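Local coordinates for protein TP_0956 (Treponema pallidum subsp. pallidum, PDB 3U64) that probably serves as the tetratricopeptide-repeat, protein-binding T component of a TRAP transporter, as a lipoprotein of the syphilis spirochaete, at residues A[244-249]-A[261-266]; A[249-252]-A[258-261]; A[269-274]-A[280-285]. All coordinates share one frame; numbering follows the deposited sequence.

Interaction 1. Residues A[244-249]-A[261-266]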
# COMPACT_ATOMS: atom_id res chain seq x y z
N THR A 244 -18.32 -9.60 -22.75
CA THR A 244 -19.41 -10.48 -22.34
C THR A 244 -19.91 -11.33 -23.52
O THR A 244 -20.10 -12.55 -23.38
CB THR A 244 -20.55 -9.68 -21.71
OG1 THR A 244 -20.09 -9.12 -20.46
CG2 THR A 244 -21.78 -10.58 -21.48
N TYR A 245 -20.10 -10.71 -24.68
CA TYR A 245 -20.52 -11.45 -25.87
C TYR A 245 -19.54 -12.58 -26.19
O TYR A 245 -19.94 -13.73 -26.41
CB TYR A 245 -20.65 -10.52 -27.07
CG TYR A 245 -21.24 -11.20 -28.28
CD1 TYR A 245 -22.59 -11.53 -28.33
CD2 TYR A 245 -20.45 -11.52 -29.38
CE1 TYR A 245 -23.14 -12.16 -29.44
CE2 TYR A 245 -20.99 -12.15 -30.50
CZ TYR A 245 -22.34 -12.47 -30.52
OH TYR A 245 -22.90 -13.09 -31.61
N ALA A 246 -18.25 -12.26 -26.18
CA ALA A 246 -17.21 -13.24 -26.53
C ALA A 246 -17.11 -14.37 -25.51
O ALA A 246 -17.08 -15.54 -25.86
CB ALA A 246 -15.85 -12.54 -26.68
N ASP A 247 -17.08 -13.99 -24.24
CA ASP A 247 -16.77 -14.88 -23.14
C ASP A 247 -17.96 -15.73 -22.69
O ASP A 247 -17.85 -16.95 -22.53
CB ASP A 247 -16.24 -14.05 -21.98
CG ASP A 247 -15.64 -14.88 -20.88
OD1 ASP A 247 -15.18 -16.00 -21.17
OD2 ASP A 247 -15.61 -14.41 -19.73
N ALA A 248 -19.10 -15.08 -22.47
CA ALA A 248 -20.29 -15.77 -21.97
C ALA A 248 -21.05 -16.52 -23.07
O ALA A 248 -21.62 -17.59 -22.82
CB ALA A 248 -21.21 -14.79 -21.26
N LEU A 249 -21.06 -15.96 -24.28
CA LEU A 249 -21.90 -16.49 -25.36
C LEU A 249 -21.12 -17.21 -26.45
O LEU A 249 -21.53 -18.27 -26.90
CB LEU A 249 -22.73 -15.37 -25.99
CG LEU A 249 -23.68 -14.57 -25.09
CD1 LEU A 249 -24.55 -13.66 -25.94
CD2 LEU A 249 -24.56 -15.49 -24.26
N GLU A 261 -13.94 -11.16 -33.47
CA GLU A 261 -14.52 -9.86 -33.80
C GLU A 261 -14.88 -9.06 -32.55
O GLU A 261 -14.58 -7.88 -32.44
CB GLU A 261 -15.78 -10.03 -34.64
CG GLU A 261 -15.55 -10.50 -36.07
CD GLU A 261 -16.84 -10.63 -36.87
OE1 GLU A 261 -17.94 -10.36 -36.33
OE2 GLU A 261 -16.76 -11.00 -38.06
N ALA A 262 -15.57 -9.71 -31.61
CA ALA A 262 -16.07 -9.01 -30.44
C ALA A 262 -14.91 -8.40 -29.65
O ALA A 262 -14.96 -7.23 -29.25
CB ALA A 262 -16.90 -9.93 -29.56
N LEU A 263 -13.86 -9.20 -29.46
CA LEU A 263 -12.68 -8.73 -28.72
C LEU A 263 -11.90 -7.68 -29.50
O LEU A 263 -11.28 -6.79 -28.91
CB LEU A 263 -11.77 -9.90 -28.35
CG LEU A 263 -12.42 -10.96 -27.45
CD1 LEU A 263 -11.45 -12.11 -27.16
CD2 LEU A 263 -12.91 -10.32 -26.15
N ASP A 264 -11.92 -7.78 -30.82
CA ASP A 264 -11.30 -6.73 -31.63
C ASP A 264 -12.05 -5.42 -31.43
O ASP A 264 -11.46 -4.35 -31.37
CB ASP A 264 -11.28 -7.11 -33.11
CG ASP A 264 -10.15 -8.07 -33.45
OD1 ASP A 264 -9.22 -8.21 -32.62
OD2 ASP A 264 -10.19 -8.67 -34.54
N ARG A 265 -13.37 -5.51 -31.32
CA ARG A 265 -14.16 -4.33 -31.00
C ARG A 265 -13.85 -3.78 -29.60
O ARG A 265 -13.69 -2.58 -29.45
CB ARG A 265 -15.65 -4.61 -31.21
CG ARG A 265 -16.01 -4.71 -32.68
CD ARG A 265 -17.50 -4.76 -32.91
NE ARG A 265 -18.04 -6.08 -32.60
CZ ARG A 265 -18.60 -6.90 -33.49
NH1 ARG A 265 -18.70 -6.53 -34.76
NH2 ARG A 265 -19.05 -8.08 -33.09
N ALA A 266 -13.73 -4.66 -28.60
CA ALA A 266 -13.34 -4.22 -27.25
C ALA A 266 -12.00 -3.49 -27.28
O ALA A 266 -11.83 -2.49 -26.60
CB ALA A 266 -13.26 -5.40 -26.28
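Ala246 and Ala262 face each other where helices 240-250 and 256-268 run roughly antiparallel, their CA atoms 5.9 Å apart. The local axes of 244-249 and 261-266 come within 8.7 Å and cross at -144°, a close pairing made possible by the small residues at the meeting point. Within 244-249 one turn widens to the pi type: Tyr245 O takes a 3.3 Å bond from Leu249 N and, probably, a shorter one from Cys250 N.

The two alanine methyls form the middle of the contact, Ala246 CB lying 4.0 Å from Ala262 CB. Leu263 CD2 also packs on Ala246 CB, 3.7 Å away. Leu263 starts off along the flank of its helix with CG anti to the carbonyl carbon (chi1 -61°); CD1 continues the extended chain (chi2 178°), and the other branch, CD2, turns to Ala246. Ala262 CB has a second neighbour in Tyr245: it sits at the rim of the phenol ring, near the ring plane, 3.9 Å from Tyr245 CD2. The methyl therefore abuts the ring's edge and does not lie over a face.

Leu263 also packs on Ala288, Leu291 and Lys292 of helix 278-293, while the Tyr245 ring meets that of Phe227, so helices 278-293 and 220-233 both pack against the pair. The antiparallel helix pair fits the helical-hairpin architecture of tetratricopeptide-type repeats. Between the two segments the bonding is wholly apolar: three van der Waals contacts join them, and their closeness depends on shape, with methyl groups setting the spacing between the backbones.

Interaction 2. Residues A[249-252]-A[258-261]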
# COMPACT_ATOMS: atom_id res chain seq x y z
N LEU A 249 -21.06 -15.96 -24.28
CA LEU A 249 -21.90 -16.49 -25.36
C LEU A 249 -21.12 -17.21 -26.45
O LEU A 249 -21.53 -18.27 -26.90
CB LEU A 249 -22.73 -15.37 -25.99
CG LEU A 249 -23.68 -14.57 -25.09
CD1 LEU A 249 -24.55 -13.66 -25.94
CD2 LEU A 249 -24.56 -15.49 -24.26
N CYS A 250 -20.01 -16.63 -26.89
CA CYS A 250 -19.26 -17.23 -28.00
C CYS A 250 -18.55 -18.50 -27.58
O CYS A 250 -18.56 -19.49 -28.31
CB CYS A 250 -18.29 -16.24 -28.63
SG CYS A 250 -19.16 -14.97 -29.58
N ILE A 251 -17.97 -18.50 -26.38
CA ILE A 251 -17.22 -19.67 -25.95
C ILE A 251 -18.07 -20.95 -25.80
O ILE A 251 -17.72 -21.99 -26.36
CB ILE A 251 -16.47 -19.41 -24.65
CG1 ILE A 251 -15.36 -18.38 -24.90
CG2 ILE A 251 -15.89 -20.72 -24.11
CD1 ILE A 251 -14.50 -18.14 -23.68
N PRO A 252 -19.18 -20.88 -25.05
CA PRO A 252 -20.00 -22.09 -24.90
C PRO A 252 -20.56 -22.59 -26.23
O PRO A 252 -20.76 -23.80 -26.40
CB PRO A 252 -21.14 -21.64 -23.98
CG PRO A 252 -20.63 -20.39 -23.31
CD PRO A 252 -19.76 -19.74 -24.32
N GLY A 258 -16.98 -15.03 -34.03
CA GLY A 258 -17.60 -13.97 -33.24
C GLY A 258 -16.78 -13.54 -32.04
O GLY A 258 -16.66 -12.35 -31.75
N PHE A 259 -16.22 -14.52 -31.33
CA PHE A 259 -15.29 -14.28 -30.24
C PHE A 259 -14.21 -13.27 -30.67
O PHE A 259 -14.01 -12.24 -30.01
CB PHE A 259 -14.70 -15.64 -29.81
CG PHE A 259 -13.58 -15.57 -28.76
CD1 PHE A 259 -13.86 -15.76 -27.42
CD2 PHE A 259 -12.26 -15.38 -29.15
CE1 PHE A 259 -12.85 -15.73 -26.46
CE2 PHE A 259 -11.24 -15.34 -28.20
CZ PHE A 259 -11.54 -15.52 -26.85
N ASP A 260 -13.54 -13.54 -31.80
CA ASP A 260 -12.45 -12.68 -32.27
C ASP A 260 -12.91 -11.27 -32.63
O ASP A 260 -12.33 -10.30 -32.15
CB ASP A 260 -11.70 -13.33 -33.44
CG ASP A 260 -10.61 -14.31 -32.98
OD1 ASP A 260 -10.05 -14.12 -31.88
OD2 ASP A 260 -10.32 -15.27 -33.73
N GLU A 261 -13.94 -11.16 -33.47
CA GLU A 261 -14.52 -9.86 -33.80
C GLU A 261 -14.88 -9.06 -32.55
O GLU A 261 -14.58 -7.88 -32.44
CB GLU A 261 -15.78 -10.03 -34.64
CG GLU A 261 -15.55 -10.50 -36.07
CD GLU A 261 -16.84 -10.63 -36.87
OE1 GLU A 261 -17.94 -10.36 -36.33
OE2 GLU A 261 -16.76 -11.00 -38.06
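The turn end of a helical hairpin, of the kind from which tetratricopeptide-type folds are built, brings Cys250 against Gly258 and Phe259. A short connection follows helix 240-250, and helix 256-268 returns alongside it. Cys250 and Phe259 are the nearest pair of the two backbones, with CA atoms 5.4 Å apart.

Cys250 uses both its side-chain atoms. Its CB packs on Phe259 CB at 3.8 Å, while SG, placed beside its own backbone N by a chi1 of -72°, reaches the peptide link between Gly258 and Phe259. The closest approach there is a contact of 3.5 Å between Cys250 SG and Phe259 N, and the sulfur comes to 3.7 Å from Gly258 C. Gly258, without a side chain, lets SG lie directly on this peptide link.

Phe259 CG is anti to its backbone N (chi1 174°), which carries the ring past Cys250 to Ile251. Ile251 leaves the backbone along the flank of the contact, but its CG1 brings the extended outer chain to the ring, crossing Phe259 obliquely. Ile251 CG1 meets Phe259 CD1 and CE1, and Ile251 CD1 meets Phe259 CE1.

The small helix 295-298 near the C-terminus extends this apolar cluster, Phe298 touching Ile251 and Val295 touching Phe259, and the Phe259 ring makes an edge-to-face (T-shaped) stack with Phe299. Gly258 N is hydrogen-bonded to Asn255 OD1 in the turn. Between Ile251 and Phe259 the nearest atoms are Ile251 CG1 and Phe259 CD1, 3.9 Å apart.

Interaction 3. Residues A[269-274]-A[280-285]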
# COMPACT_ATOMS: atom_id res chain seq x y z
N ILE A 269 -11.45 0.41 -28.83
CA ILE A 269 -11.78 1.57 -28.01
C ILE A 269 -10.52 2.28 -27.49
O ILE A 269 -9.58 1.65 -26.98
CB ILE A 269 -12.72 1.18 -26.85
CG1 ILE A 269 -14.05 0.65 -27.41
CG2 ILE A 269 -12.94 2.37 -25.90
CD1 ILE A 269 -14.79 -0.27 -26.43
N ASP A 270 -10.50 3.59 -27.64
CA ASP A 270 -9.37 4.38 -27.17
C ASP A 270 -9.69 4.98 -25.79
O ASP A 270 -10.54 5.89 -25.68
CB ASP A 270 -9.00 5.47 -28.19
CG ASP A 270 -7.87 6.36 -27.72
OD1 ASP A 270 -7.26 6.04 -26.67
OD2 ASP A 270 -7.58 7.39 -28.40
N PRO A 271 -9.02 4.46 -24.74
CA PRO A 271 -9.22 4.85 -23.35
C PRO A 271 -9.09 6.36 -23.18
O PRO A 271 -9.79 6.93 -22.36
CB PRO A 271 -8.09 4.12 -22.61
CG PRO A 271 -7.78 2.94 -23.48
CD PRO A 271 -7.97 3.42 -24.89
N GLU A 272 -8.22 7.00 -23.95
CA GLU A 272 -8.06 8.45 -23.87
C GLU A 272 -9.31 9.21 -24.36
O GLU A 272 -9.46 10.39 -24.06
CB GLU A 272 -6.82 8.90 -24.65
CG GLU A 272 -5.51 8.32 -24.11
CD GLU A 272 -5.38 8.49 -22.60
OE1 GLU A 272 -5.89 9.50 -22.07
OE2 GLU A 272 -4.78 7.61 -21.95
N SER A 273 -10.18 8.53 -25.10
CA SER A 273 -11.36 9.17 -25.71
C SER A 273 -12.64 8.98 -24.90
O SER A 273 -13.64 9.65 -25.16
CB SER A 273 -11.60 8.62 -27.12
OG SER A 273 -10.63 9.10 -28.03
N VAL A 274 -12.63 8.06 -23.95
CA VAL A 274 -13.84 7.76 -23.20
C VAL A 274 -14.24 8.91 -22.28
O VAL A 274 -13.39 9.58 -21.68
CB VAL A 274 -13.71 6.46 -22.39
CG1 VAL A 274 -13.36 5.31 -23.30
CG2 VAL A 274 -12.67 6.62 -21.29
N LEU A 280 -11.67 1.58 -15.69
CA LEU A 280 -12.36 0.32 -15.95
C LEU A 280 -12.13 -0.16 -17.39
O LEU A 280 -11.93 -1.35 -17.63
CB LEU A 280 -13.85 0.44 -15.62
CG LEU A 280 -14.17 0.39 -14.12
CD1 LEU A 280 -13.41 1.44 -13.33
CD2 LEU A 280 -15.67 0.53 -13.87
N VAL A 281 -12.14 0.77 -18.35
CA VAL A 281 -11.82 0.45 -19.74
C VAL A 281 -10.43 -0.20 -19.86
O VAL A 281 -10.29 -1.24 -20.52
CB VAL A 281 -11.94 1.71 -20.64
CG1 VAL A 281 -11.35 1.45 -22.03
CG2 VAL A 281 -13.40 2.15 -20.71
N ILE A 282 -9.43 0.41 -19.21
CA ILE A 282 -8.08 -0.16 -19.16
C ILE A 282 -8.09 -1.57 -18.61
O ILE A 282 -7.41 -2.46 -19.14
CB ILE A 282 -7.10 0.65 -18.25
CG1 ILE A 282 -6.98 2.10 -18.71
CG2 ILE A 282 -5.71 -0.04 -18.19
CD1 ILE A 282 -6.51 2.23 -20.09
N LEU A 283 -8.84 -1.77 -17.52
CA LEU A 283 -8.95 -3.10 -16.90
C LEU A 283 -9.59 -4.10 -17.87
O LEU A 283 -9.05 -5.18 -18.10
CB LEU A 283 -9.74 -3.05 -15.58
CG LEU A 283 -9.00 -2.50 -14.36
CD1 LEU A 283 -9.97 -2.04 -13.28
CD2 LEU A 283 -7.99 -3.51 -13.79
N SER A 284 -10.71 -3.71 -18.46
CA SER A 284 -11.40 -4.57 -19.41
C SER A 284 -10.54 -4.88 -20.63
O SER A 284 -10.57 -5.99 -21.14
CB SER A 284 -12.72 -3.96 -19.84
OG SER A 284 -13.62 -3.99 -18.77
N GLN A 285 -9.77 -3.92 -21.10
CA GLN A 285 -8.95 -4.21 -22.27
C GLN A 285 -7.82 -5.19 -21.95
O GLN A 285 -7.48 -6.02 -22.79
CB GLN A 285 -8.47 -2.92 -22.94
CG GLN A 285 -9.62 -2.09 -23.47
CD GLN A 285 -9.17 -0.94 -24.34
OE1 GLN A 285 -8.20 -0.25 -24.03
NE2 GLN A 285 -9.87 -0.72 -25.45
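Gln285 NE2 is shared by two backbone carbonyls, donating to Ile269 O across the contact and to Ala266 O near the end of helix 256-268. The bond to Ile269 O is short and nearly straight, 2.8 Å with an angle of 164° at the hydrogen; the acceptor lies close to the amide plane, while the donor is tilted 27° from the carbonyl plane. An extended chain beyond CG carries the amide from helix 278-293 to the incoming loop.

Pro271 buries more surface here than any other residue. Its ring meets Ile282 at about a right angle, CB 3.5 Å from Ile282 CD1, and its CG lies 4.1 Å from Val281 CG1. The same Pro271 CG has a polar neighbour in Gln285 OE1, 3.3 Å away. The side chains of Val274 and Val281 slide past each other in opposite directions, Val274 CG1 being 4.1 Å from Val281 CG2. An Asx turn, Glu272 N to Asp270 OD1 (3.0 Å), shapes the loop beside the proline, and Pro239 adds to the packing at Ile269 and Val281.

One amide thus ties a carbonyl of helix 256-268 and one of the following loop to helix 278-293, probably fixing its own rotation, while the proline, valines and isoleucines supply the apolar part of the joint.

How the interactions relate
Interactions 1 and 2 belong to one hairpin, helices 240-250 and 256-268, and their centres lie 6 Å apart: interaction 2 sits at the turn, interaction 1 farther along the pair, with Leu249 and Glu261 common to both. Probable backbone bonds from Tyr245 O to Cys250 N and from Ala246 O to Ile251 N run between them. Interaction 3 follows in the chain, where the second helix gives way through a loop to helix 278-293. Its centre is 15 Å from that of interaction 1 and 20 Å from that of interaction 2. Gln285 connects it with interaction 1 through Ala266 O, so the three contacts successively fold consecutive helices together in the C-terminal part of this all-helical protein.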